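Local coordinates for protein UL16 (Human herpesvirus 5 strain ad169, PDB 2WY3) that blocks binding of the host NK-cell receptor KLRK1 to its ligands ULBP1 and ULBP2 and sequesters diverse KLRK1 ligands inside the cell, dampening NK-cell activation, at residues T54-E59 with Y129-S134; V62-Y67 with V72-S77; Q68-I73 with G87-T92; T100-T105 with G110-L115. One frame throughout, in Å; residues are numbered along the deposited sequence.

Contact 1: T54-E59 with Y129-S134. With NAG (2-acetamido-2-deoxy-beta-D-glucopyranose), chain J.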
# COMPACT_ATOMS: atom_id res chain seq x y z
N THR B 54 13.52 2.55 16.96
CA THR B 54 14.69 2.41 17.84
C THR B 54 15.91 2.14 16.97
O THR B 54 15.95 1.16 16.24
CB THR B 54 14.47 1.25 18.86
OG1 THR B 54 13.31 1.52 19.67
CG2 THR B 54 15.69 1.08 19.75
N TRP B 55 16.93 3.00 17.05
CA TRP B 55 18.10 2.89 16.18
C TRP B 55 18.88 1.59 16.44
O TRP B 55 19.09 1.23 17.59
CB TRP B 55 19.03 4.08 16.44
CG TRP B 55 20.13 4.25 15.44
CD1 TRP B 55 20.10 3.93 14.11
CD2 TRP B 55 21.41 4.81 15.70
NE1 TRP B 55 21.31 4.27 13.51
CE2 TRP B 55 22.13 4.81 14.47
CE3 TRP B 55 22.03 5.34 16.84
CZ2 TRP B 55 23.43 5.31 14.37
CZ3 TRP B 55 23.33 5.82 16.73
CH2 TRP B 55 24.01 5.81 15.51
N GLN B 56 19.31 0.91 15.38
CA GLN B 56 20.03 -0.35 15.56
C GLN B 56 21.25 -0.17 16.46
O GLN B 56 21.60 -1.06 17.22
CB GLN B 56 20.51 -0.93 14.22
CG GLN B 56 21.18 -2.31 14.36
CD GLN B 56 21.62 -2.89 13.02
OE1 GLN B 56 21.39 -2.30 11.98
NE2 GLN B 56 22.25 -4.06 13.06
N HIS B 57 21.88 1.00 16.36
CA HIS B 57 23.20 1.20 16.96
C HIS B 57 23.18 1.81 18.35
O HIS B 57 24.22 1.96 18.99
CB HIS B 57 24.08 2.03 16.03
CG HIS B 57 24.29 1.40 14.69
ND1 HIS B 57 24.97 0.21 14.54
CD2 HIS B 57 23.91 1.78 13.45
CE1 HIS B 57 25.00 -0.11 13.25
NE2 HIS B 57 24.36 0.82 12.57
N ASN B 58 21.99 2.17 18.82
CA ASN B 58 21.85 2.61 20.20
C ASN B 58 20.40 2.47 20.64
O ASN B 58 19.55 3.26 20.25
CB ASN B 58 22.35 4.04 20.38
CG ASN B 58 22.45 4.44 21.83
OD1 ASN B 58 21.76 3.88 22.69
ND2 ASN B 58 23.33 5.39 22.12
N GLU B 59 20.15 1.44 21.44
CA GLU B 59 18.79 1.07 21.84
C GLU B 59 18.11 2.18 22.63
O GLU B 59 16.89 2.19 22.77
CB GLU B 59 18.83 -0.23 22.66
CG GLU B 59 19.67 -0.13 23.93
CD GLU B 59 20.15 -1.48 24.44
OE1 GLU B 59 19.35 -2.44 24.44
OE2 GLU B 59 21.32 -1.58 24.86
N TYR B 129 12.15 -5.19 11.77
CA TYR B 129 13.57 -4.88 11.84
C TYR B 129 14.07 -4.53 10.44
O TYR B 129 13.74 -5.22 9.48
CB TYR B 129 14.35 -6.09 12.36
CG TYR B 129 14.20 -6.32 13.85
CD1 TYR B 129 14.95 -5.60 14.77
CD2 TYR B 129 13.33 -7.30 14.33
CE1 TYR B 129 14.83 -5.84 16.13
CE2 TYR B 129 13.20 -7.54 15.71
CZ TYR B 129 13.96 -6.80 16.59
OH TYR B 129 13.85 -7.01 17.95
N VAL B 130 14.87 -3.47 10.35
CA VAL B 130 15.43 -3.00 9.09
C VAL B 130 16.95 -3.08 9.16
O VAL B 130 17.56 -2.59 10.11
CB VAL B 130 15.00 -1.56 8.81
CG1 VAL B 130 15.77 -0.98 7.62
CG2 VAL B 130 13.47 -1.49 8.61
N ARG B 131 17.55 -3.70 8.15
CA ARG B 131 19.00 -3.88 8.09
C ARG B 131 19.50 -3.41 6.74
O ARG B 131 18.73 -3.35 5.80
CB ARG B 131 19.34 -5.36 8.29
CG ARG B 131 18.92 -5.88 9.65
CD ARG B 131 19.80 -5.23 10.73
NE ARG B 131 19.55 -5.80 12.06
CZ ARG B 131 18.77 -5.24 12.98
NH1 ARG B 131 18.14 -4.09 12.74
NH2 ARG B 131 18.61 -5.85 14.15
N LEU B 132 20.78 -3.08 6.63
CA LEU B 132 21.35 -2.73 5.34
C LEU B 132 21.34 -3.96 4.45
O LEU B 132 21.24 -5.09 4.93
CB LEU B 132 22.78 -2.22 5.52
CG LEU B 132 22.98 -0.98 6.40
CD1 LEU B 132 24.46 -0.62 6.46
CD2 LEU B 132 22.17 0.19 5.86
N GLY B 133 21.41 -3.74 3.14
CA GLY B 133 21.53 -4.85 2.21
C GLY B 133 21.07 -4.50 0.81
O GLY B 133 20.57 -3.41 0.56
N SER B 134 21.24 -5.45 -0.11
CA SER B 134 20.86 -5.24 -1.49
C SER B 134 19.40 -5.57 -1.71
O SER B 134 18.96 -6.69 -1.43
CB SER B 134 21.73 -6.08 -2.42
OG SER B 134 21.22 -6.05 -3.75
C1 NAG J . 23.22 5.78 23.50
C2 NAG J . 24.61 6.33 23.84
C3 NAG J . 24.61 6.92 25.25
C4 NAG J . 23.47 7.92 25.40
C5 NAG J . 22.15 7.26 25.00
C6 NAG J . 20.98 8.23 25.13
C7 NAG J . 26.40 5.12 22.70
C8 NAG J . 27.47 4.08 22.84
N2 NAG J . 25.61 5.28 23.76
O3 NAG J . 25.84 7.56 25.50
O4 NAG J . 23.39 8.32 26.75
O5 NAG J . 22.23 6.78 23.68
O6 NAG J . 21.11 9.27 24.19
O7 NAG J . 26.28 5.76 21.64
O HOH W 1 22.21 -3.37 9.07
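Val130 and Arg131 approach Gln56 where two strands of the larger sheet of this immunoglobulin-like β-sandwich run out. Strand 110-118 lies between strands 49-55 and 121-131, so the backbones stay apart: the nearest CA atoms, of Gln56 and Arg131, are 8.3 Å from each other. Gln56 sits in a type I turn from Trp55 to Asn58, and the turn carries a glycan, Asn58 ND2 being joined to C1 of an N-acetylglucosamine. In the second segment Val130 contributes its carbonyl: Val130 O accepts from Arg131 NH1 at 3.1 Å (154° at the hydrogen), the donor lying above the carbonyl plane. Arg131 can reach back to that oxygen because its chain bends at chi2 (-69°). The guanidinium then lies almost flat against the Gln56 amide, the planes 17° apart. Gln56 NE2 stands over one face, toward its rim, 3.4 Å from Arg131 NE; both nitrogens are donors, so this is stacking and not a polar bond. The arginine also packs on Thr29 and His31 of strand 27-31. Leu132 closes the contact through a water, which accepts from Leu132 N at 2.8 Å and donates to Gln56 OE1 at 3.2 Å.

Contact 2: V62-Y67 with V72-S77. With NAG (2-acetamido-2-deoxy-beta-D-glucopyranose), chain L.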
# COMPACT_ATOMS: atom_id res chain seq x y z
N VAL B 62 15.45 6.66 20.38
CA VAL B 62 14.13 6.25 19.88
C VAL B 62 13.35 7.45 19.37
O VAL B 62 13.23 8.46 20.06
CB VAL B 62 13.30 5.57 21.00
CG1 VAL B 62 11.97 5.05 20.45
CG2 VAL B 62 14.08 4.41 21.61
N ASP B 63 12.84 7.33 18.15
CA ASP B 63 12.03 8.37 17.54
C ASP B 63 10.58 7.89 17.47
O ASP B 63 10.29 6.73 17.73
CB ASP B 63 12.54 8.69 16.13
CG ASP B 63 12.22 10.12 15.70
OD1 ASP B 63 11.51 10.83 16.44
OD2 ASP B 63 12.69 10.54 14.62
N LEU B 64 9.67 8.79 17.13
CA LEU B 64 8.26 8.46 17.20
C LEU B 64 7.48 9.34 16.24
O LEU B 64 7.73 10.53 16.16
CB LEU B 64 7.76 8.74 18.63
CG LEU B 64 6.30 8.46 18.95
CD1 LEU B 64 6.05 6.95 18.97
CD2 LEU B 64 5.91 9.09 20.30
N TRP B 65 6.53 8.75 15.52
CA TRP B 65 5.52 9.56 14.86
C TRP B 65 4.13 9.10 15.27
O TRP B 65 3.94 7.93 15.58
CB TRP B 65 5.71 9.63 13.33
CG TRP B 65 5.32 8.44 12.45
CD1 TRP B 65 6.13 7.41 12.05
CD2 TRP B 65 4.06 8.24 11.78
NE1 TRP B 65 5.43 6.56 11.19
CE2 TRP B 65 4.16 7.05 11.02
CE3 TRP B 65 2.84 8.94 11.76
CZ2 TRP B 65 3.10 6.54 10.25
CZ3 TRP B 65 1.78 8.44 11.00
CH2 TRP B 65 1.92 7.25 10.26
N LEU B 66 3.19 10.04 15.31
CA LEU B 66 1.87 9.77 15.88
C LEU B 66 0.74 10.25 14.96
O LEU B 66 0.89 11.22 14.24
CB LEU B 66 1.71 10.47 17.24
CG LEU B 66 2.67 10.05 18.36
CD1 LEU B 66 2.47 10.94 19.58
CD2 LEU B 66 2.47 8.57 18.71
N TYR B 67 -0.38 9.54 15.03
CA TYR B 67 -1.52 9.74 14.13
C TYR B 67 -2.80 9.79 14.97
O TYR B 67 -2.96 9.00 15.90
CB TYR B 67 -1.57 8.57 13.16
CG TYR B 67 -2.39 8.77 11.90
CD1 TYR B 67 -3.57 8.05 11.69
CD2 TYR B 67 -1.96 9.64 10.90
CE1 TYR B 67 -4.31 8.22 10.52
CE2 TYR B 67 -2.69 9.81 9.75
CZ TYR B 67 -3.85 9.09 9.56
OH TYR B 67 -4.57 9.27 8.40
N VAL B 72 -1.47 13.30 10.85
CA VAL B 72 -0.23 13.20 11.60
C VAL B 72 -0.19 14.30 12.66
O VAL B 72 -0.31 15.49 12.32
CB VAL B 72 0.99 13.36 10.66
CG1 VAL B 72 2.27 13.57 11.46
CG2 VAL B 72 1.11 12.15 9.74
N ILE B 73 -0.03 13.92 13.93
CA ILE B 73 0.05 14.93 15.00
C ILE B 73 1.48 15.07 15.54
O ILE B 73 1.79 15.97 16.34
CB ILE B 73 -0.94 14.64 16.16
CG1 ILE B 73 -0.67 13.27 16.79
CG2 ILE B 73 -2.38 14.69 15.67
CD1 ILE B 73 -1.43 13.08 18.11
N ARG B 74 2.36 14.18 15.10
CA ARG B 74 3.77 14.26 15.44
C ARG B 74 4.60 13.57 14.36
O ARG B 74 4.34 12.41 14.06
CB ARG B 74 4.03 13.62 16.80
CG ARG B 74 5.49 13.65 17.24
CD ARG B 74 5.65 13.03 18.62
NE ARG B 74 7.05 12.82 18.97
CZ ARG B 74 7.52 12.89 20.21
NH1 ARG B 74 8.81 12.69 20.45
NH2 ARG B 74 6.70 13.18 21.21
N ASN B 75 5.57 14.27 13.78
CA ASN B 75 6.49 13.66 12.81
C ASN B 75 7.68 13.03 13.51
O ASN B 75 8.02 13.42 14.63
CB ASN B 75 7.06 14.71 11.85
CG ASN B 75 6.04 15.23 10.86
OD1 ASN B 75 5.40 14.46 10.14
ND2 ASN B 75 5.91 16.56 10.80
N PHE B 76 8.35 12.10 12.84
CA PHE B 76 9.71 11.74 13.24
C PHE B 76 10.51 13.05 13.36
O PHE B 76 10.30 14.00 12.59
CB PHE B 76 10.37 10.86 12.18
CG PHE B 76 10.04 9.39 12.30
CD1 PHE B 76 9.81 8.81 13.54
CD2 PHE B 76 10.01 8.58 11.16
CE1 PHE B 76 9.53 7.44 13.65
CE2 PHE B 76 9.74 7.23 11.25
CZ PHE B 76 9.50 6.65 12.51
N SER B 77 11.43 13.10 14.32
CA SER B 77 12.27 14.28 14.52
C SER B 77 13.15 14.56 13.31
O SER B 77 13.53 15.71 13.05
CB SER B 77 13.14 14.12 15.77
OG SER B 77 14.05 13.04 15.61
C1 NAG L . 5.12 17.07 9.70
C2 NAG L . 4.40 18.33 10.21
C3 NAG L . 3.66 19.04 9.07
C4 NAG L . 4.62 19.30 7.92
C5 NAG L . 5.29 18.01 7.49
C6 NAG L . 6.32 18.26 6.39
C7 NAG L . 3.69 18.27 12.54
C8 NAG L . 2.55 18.02 13.49
N2 NAG L . 3.44 18.05 11.25
O3 NAG L . 3.11 20.25 9.54
O4 NAG L . 3.89 19.83 6.85
O5 NAG L . 5.94 17.40 8.59
O6 NAG L . 7.34 19.11 6.87
O7 NAG L . 4.78 18.65 12.97
O HOH W 2 9.55 12.81 16.95
O HOH W 3 11.08 12.02 18.98
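Asp63 OD1 is gripped from several directions. Ser77 N reaches its syn lone pair at 3.1 Å with a nearly straight bond (168°), while Leu64 N donates to the same Asp63 OD1 from above the carboxylate plane, 2.8 Å away. A water hydrogen-bonded to Asp63 OD1 also accepts from Arg74 NH1, coupling two opposite charges whose own atoms do not touch. The other oxygen, Asp63 OD2, takes the hydroxyl Ser77 OG at 3.0 Å, again from above the plane, so one carboxylate holds both the backbone and the side chain of Ser77. Further along, the segments form a β-hairpin of strands 62-68 and 71-74, at the rim of the larger sheet of the sandwich. It contains a classic β-bulge: Ile73 and Arg74 both face Leu66. Leu66 O accepts Ile73 N at 2.9 Å and, weakly, Arg74 N, while Leu66 N bonds to Arg74 O at 2.9 Å. Arg74 is stretched out, with CG anti to the backbone N (chi1 180°); it runs alongside Leu66 and presents one guanidinium face to Leu64 CD2. On the inward face Trp65 and Phe76 make a T-shaped pair with planes at 83°. Trp65 CD1 stands over the rim of the phenyl face, 3.5 Å from Phe76 CZ, and Trp65 NE1 donates to Thr100 OG1 of the facing sheet.

Contact 3: Q68-I73 with G87-T92. With NAG (2-acetamido-2-deoxy-beta-D-glucopyranose), chain K; NAG (2-acetamido-2-deoxy-beta-D-glucopyranose), chain L.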
# COMPACT_ATOMS: atom_id res chain seq x y z
N GLN B 68 -3.69 10.72 14.65
CA GLN B 68 -4.96 10.84 15.36
C GLN B 68 -5.99 11.52 14.47
O GLN B 68 -5.69 12.55 13.86
CB GLN B 68 -4.79 11.67 16.65
CG GLN B 68 -6.04 11.75 17.55
CD GLN B 68 -5.89 12.77 18.68
OE1 GLN B 68 -5.14 13.74 18.54
NE2 GLN B 68 -6.60 12.56 19.79
N ASN B 69 -7.19 10.97 14.42
CA ASN B 69 -8.25 11.56 13.62
C ASN B 69 -7.76 11.83 12.19
O ASN B 69 -7.90 12.94 11.67
CB ASN B 69 -8.74 12.85 14.28
CG ASN B 69 -10.09 13.30 13.75
OD1 ASN B 69 -10.76 12.57 13.03
ND2 ASN B 69 -10.49 14.50 14.14
N ASP B 70 -7.15 10.81 11.60
CA ASP B 70 -6.70 10.83 10.21
C ASP B 70 -5.68 11.92 9.87
O ASP B 70 -5.58 12.34 8.72
CB ASP B 70 -7.90 10.91 9.26
CG ASP B 70 -8.87 9.77 9.47
OD1 ASP B 70 -8.43 8.61 9.46
OD2 ASP B 70 -10.08 10.05 9.64
N THR B 71 -4.92 12.36 10.87
CA THR B 71 -3.89 13.36 10.63
C THR B 71 -2.64 13.03 11.42
O THR B 71 -2.73 12.55 12.54
CB THR B 71 -4.34 14.76 11.09
OG1 THR B 71 -5.72 14.96 10.75
CG2 THR B 71 -3.49 15.85 10.44
N VAL B 72 -1.47 13.30 10.85
CA VAL B 72 -0.23 13.20 11.60
C VAL B 72 -0.19 14.30 12.66
O VAL B 72 -0.31 15.49 12.32
CB VAL B 72 0.99 13.36 10.66
CG1 VAL B 72 2.27 13.57 11.46
CG2 VAL B 72 1.11 12.15 9.74
N ILE B 73 -0.03 13.92 13.93
CA ILE B 73 0.05 14.93 15.00
C ILE B 73 1.48 15.07 15.54
O ILE B 73 1.79 15.97 16.34
CB ILE B 73 -0.94 14.64 16.16
CG1 ILE B 73 -0.67 13.27 16.79
CG2 ILE B 73 -2.38 14.69 15.67
CD1 ILE B 73 -1.43 13.08 18.11
N GLY B 87 -0.97 8.01 7.42
CA GLY B 87 -1.96 6.95 7.47
C GLY B 87 -2.96 7.10 6.34
O GLY B 87 -3.03 8.15 5.69
N LEU B 88 -3.73 6.05 6.09
CA LEU B 88 -4.85 6.16 5.16
C LEU B 88 -5.94 5.18 5.57
O LEU B 88 -5.67 4.14 6.14
CB LEU B 88 -4.41 5.91 3.72
CG LEU B 88 -3.88 4.56 3.26
CD1 LEU B 88 -4.95 3.47 3.31
CD2 LEU B 88 -3.38 4.73 1.83
N LYS B 89 -7.19 5.53 5.29
CA LYS B 89 -8.30 4.66 5.62
C LYS B 89 -8.76 3.91 4.38
O LYS B 89 -8.96 4.52 3.32
CB LYS B 89 -9.47 5.46 6.19
CG LYS B 89 -9.30 5.86 7.64
CD LYS B 89 -10.56 6.50 8.20
CE LYS B 89 -10.88 7.81 7.49
NZ LYS B 89 -12.04 8.50 8.10
N MET B 90 -8.95 2.61 4.50
CA MET B 90 -9.47 1.83 3.38
C MET B 90 -10.96 2.09 3.22
O MET B 90 -11.63 2.45 4.19
CB MET B 90 -9.22 0.34 3.60
CG MET B 90 -7.75 -0.02 3.55
SD MET B 90 -7.44 -1.79 3.78
CE MET B 90 -8.00 -2.48 2.21
N ARG B 91 -11.48 1.90 2.01
CA ARG B 91 -12.89 2.14 1.75
C ARG B 91 -13.74 0.87 1.88
O ARG B 91 -14.91 0.93 2.27
CB ARG B 91 -13.08 2.77 0.37
CG ARG B 91 -12.51 4.17 0.25
CD ARG B 91 -12.85 4.79 -1.10
NE ARG B 91 -14.29 4.82 -1.34
CZ ARG B 91 -15.07 5.87 -1.09
NH1 ARG B 91 -14.56 6.99 -0.60
NH2 ARG B 91 -16.37 5.80 -1.34
N THR B 92 -13.16 -0.28 1.57
CA THR B 92 -13.93 -1.52 1.51
C THR B 92 -14.04 -2.24 2.85
O THR B 92 -14.93 -3.07 3.04
CB THR B 92 -13.42 -2.49 0.43
OG1 THR B 92 -12.05 -2.83 0.68
CG2 THR B 92 -13.55 -1.87 -0.96
C1 NAG K . -11.75 14.85 13.55
C2 NAG K . -12.43 15.61 14.69
C3 NAG K . -13.71 16.28 14.21
C4 NAG K . -13.39 17.16 13.02
C5 NAG K . -12.73 16.33 11.92
C6 NAG K . -12.34 17.21 10.75
C7 NAG K . -12.09 14.92 16.98
C8 NAG K . -12.60 14.11 18.14
N2 NAG K . -12.71 14.75 15.82
O3 NAG K . -14.28 17.05 15.24
O4 NAG K . -14.58 17.74 12.54
O5 NAG K . -11.58 15.66 12.40
O6 NAG K . -11.99 16.40 9.65
O7 NAG K . -11.15 15.70 17.14
C1 NAG L . 5.12 17.07 9.70
C2 NAG L . 4.40 18.33 10.21
C3 NAG L . 3.66 19.04 9.07
C4 NAG L . 4.62 19.30 7.92
C5 NAG L . 5.29 18.01 7.49
C6 NAG L . 6.32 18.26 6.39
C7 NAG L . 3.69 18.27 12.54
C8 NAG L . 2.55 18.02 13.49
N2 NAG L . 3.44 18.05 11.25
O3 NAG L . 3.11 20.25 9.54
O4 NAG L . 3.89 19.83 6.85
O5 NAG L . 5.94 17.40 8.59
O6 NAG L . 7.34 19.11 6.87
O7 NAG L . 4.78 18.65 12.97
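Lys89 reaches from strand 82-89 to Asp70, a residue of the two-residue loop that links strands 62-68 and 71-74 into a β-hairpin. The loop is a type I' turn from Gln68 to Thr71: Asn69 and Asp70 both have positive phi and psi, and Gln68 N and Thr71 N each bond to the other residue's carbonyl. The lysine side chain leaves the backbone toward this turn. From CB the chain continues extended as far as CD; Lys89 CG already lies beside the carboxylate, 3.4 Å from Asp70 OD1, and Lys89 CD follows at 3.3 Å from the same Asp70 OD1. A bend at chi3 (-65°) carries CE across the carboxylate, where Lys89 CE is 3.2 Å from both Asp70 OD1 and Asp70 OD2. The two side chains thus cross at about a right angle. This surface salt bridge joins the hairpin loop of one sheet to a strand of the other. Asn69, just before Asp70 in the turn, bears an N-acetylglucosamine on ND2. Beyond Lys89, Arg91 N and Thr92 OG1 each bond to an acidic side chain of a neighbouring protein chain. At the lysine tip, Lys89 NZ donates to Asp70 OD2 over 2.9 Å, arriving 40° out of the carboxylate plane.

Contact 4: T100-T105 with G110-L115; sequences TSRMVT and GRYDCL
The backbones here face each other across the sandwich without pairing, the closest CA atoms, of Thr100 and Tyr112, being 8.8 Å apart. Side chains bridge the gap. Arg102 NH1 donates to Tyr112 OH at 3.0 Å in a fairly straight bond (161° at the hydrogen); the hydroxyl lies in the guanidinium plane, and NH1 in turn sits at the edge of the phenol. The two flat groups are nearly perpendicular, at 82°. Arg102 bends at chi3 (86°), and its CD also lies against the phenol oxygen, 3.4 Å from Tyr112 OH. Thr100 makes a looser apolar contact, with its CG2 4.3 Å from Tyr112 CE1. The phenol oxygen has a second partner in the carbonyl of Thr108, four residues earlier: this is the tyrosine corner of Greek-key sandwiches. Tyr112 also lies two residues before Cys114, in the Tyr-x-Cys pattern of immunoglobulin domains. Arg102 is positioned further by Asn82 OD1, which accepts from its NE, and by a cation-pi contact with Phe53, whose ring stacks with that of Tyr112. On the other face of strand 110-118, Arg111 NE and NH2 both hold Asp113 OD2, at 2.8 and 3.0 Å. Strand 95-102 runs between 34-41 and 82-89 in the smaller sheet, strand 110-118 between 49-55 and 121-131 in the larger, and the Cys38-Cys114 disulfide ties the two sheets together.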
# COMPACT_ATOMS: atom_id res chain seq x y z
N THR B 100 5.04 3.63 6.86
CA THR B 100 6.35 4.22 7.10
C THR B 100 7.32 3.67 6.06
O THR B 100 7.70 2.50 6.12
CB THR B 100 6.88 3.87 8.51
OG1 THR B 100 5.88 4.22 9.50
CG2 THR B 100 8.18 4.63 8.80
N SER B 101 7.70 4.51 5.11
CA SER B 101 8.67 4.13 4.08
C SER B 101 9.81 5.12 4.13
O SER B 101 9.59 6.33 4.11
CB SER B 101 8.00 4.12 2.69
OG SER B 101 8.95 3.85 1.67
N ARG B 102 11.04 4.62 4.19
CA ARG B 102 12.20 5.48 4.31
C ARG B 102 13.34 4.91 3.49
O ARG B 102 13.40 3.71 3.25
CB ARG B 102 12.66 5.55 5.77
CG ARG B 102 11.54 5.66 6.78
CD ARG B 102 12.11 5.79 8.20
NE ARG B 102 12.42 7.17 8.54
CZ ARG B 102 13.08 7.54 9.64
NH1 ARG B 102 13.53 6.64 10.50
NH2 ARG B 102 13.30 8.83 9.86
N MET B 103 14.27 5.78 3.10
CA MET B 103 15.53 5.33 2.54
C MET B 103 16.27 4.56 3.62
O MET B 103 16.25 4.94 4.79
CB MET B 103 16.37 6.53 2.06
CG MET B 103 15.66 7.34 0.98
SD MET B 103 16.68 8.70 0.37
CE MET B 103 16.97 9.61 1.87
N VAL B 104 16.91 3.46 3.22
CA VAL B 104 17.65 2.63 4.16
C VAL B 104 19.11 3.10 4.23
O VAL B 104 19.84 3.08 3.24
CB VAL B 104 17.59 1.14 3.76
CG1 VAL B 104 18.40 0.30 4.74
CG2 VAL B 104 16.14 0.67 3.74
N THR B 105 19.51 3.55 5.42
CA THR B 105 20.85 4.07 5.63
C THR B 105 21.31 3.67 7.02
O THR B 105 20.54 3.13 7.81
CB THR B 105 20.86 5.61 5.60
OG1 THR B 105 20.19 6.11 6.77
CG2 THR B 105 20.15 6.14 4.36
N GLY B 110 17.24 -0.41 12.20
CA GLY B 110 16.77 -0.54 13.57
C GLY B 110 15.44 -1.26 13.63
O GLY B 110 15.19 -2.17 12.85
N ARG B 111 14.61 -0.85 14.58
CA ARG B 111 13.36 -1.57 14.90
C ARG B 111 12.21 -0.59 14.84
O ARG B 111 12.25 0.44 15.51
CB ARG B 111 13.48 -2.12 16.33
CG ARG B 111 12.46 -3.19 16.72
CD ARG B 111 12.68 -3.62 18.18
NE ARG B 111 12.02 -2.70 19.10
CZ ARG B 111 12.61 -2.10 20.13
NH1 ARG B 111 13.89 -2.33 20.41
NH2 ARG B 111 11.90 -1.28 20.89
N TYR B 112 11.18 -0.91 14.04
CA TYR B 112 9.99 -0.07 13.91
C TYR B 112 8.82 -0.80 14.54
O TYR B 112 8.44 -1.88 14.07
CB TYR B 112 9.69 0.25 12.42
CG TYR B 112 10.76 1.14 11.81
CD1 TYR B 112 10.56 2.52 11.70
CD2 TYR B 112 11.98 0.61 11.38
CE1 TYR B 112 11.55 3.35 11.15
CE2 TYR B 112 12.98 1.45 10.84
CZ TYR B 112 12.75 2.80 10.74
OH TYR B 112 13.73 3.62 10.21
N ASP B 113 8.27 -0.22 15.61
CA ASP B 113 7.19 -0.86 16.37
C ASP B 113 5.89 -0.08 16.16
O ASP B 113 5.80 1.08 16.55
CB ASP B 113 7.52 -0.87 17.88
CG ASP B 113 8.65 -1.84 18.23
OD1 ASP B 113 8.70 -2.93 17.64
OD2 ASP B 113 9.50 -1.51 19.09
N CYS B 114 4.90 -0.72 15.56
CA CYS B 114 3.58 -0.10 15.41
C CYS B 114 2.79 -0.29 16.68
O CYS B 114 2.55 -1.42 17.11
CB CYS B 114 2.83 -0.70 14.23
SG CYS B 114 3.63 -0.20 12.67
N LEU B 115 2.38 0.83 17.28
CA LEU B 115 1.90 0.85 18.65
C LEU B 115 0.41 1.03 18.71
O LEU B 115 -0.17 1.69 17.85
CB LEU B 115 2.52 2.05 19.39
CG LEU B 115 4.04 2.17 19.39
CD1 LEU B 115 4.45 3.39 20.23
CD2 LEU B 115 4.66 0.90 19.94

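How the contacts relate
Contacts 1 and 2 lie within the larger sheet, whereas contacts 3 and 4 each connect it to the smaller one. Contact 1 closes the longest loop, and the other three are nested inside it: 2 and 3 come first, sharing Val72 and Ile73, and 4 follows. Contact 4 is buried, its centre 9 Å from that of contact 1 and 12 Å from that of contact 2. It touches both, through backbone pairing of strand 110-118 with its two neighbours and through the Trp65-Thr100 bond. Contacts 1 and 3 are 27 Å apart between centres, on opposite sides of the chain's centre. The sandwich is therefore bridged both in its interior and at its surface, with glycans at both ends.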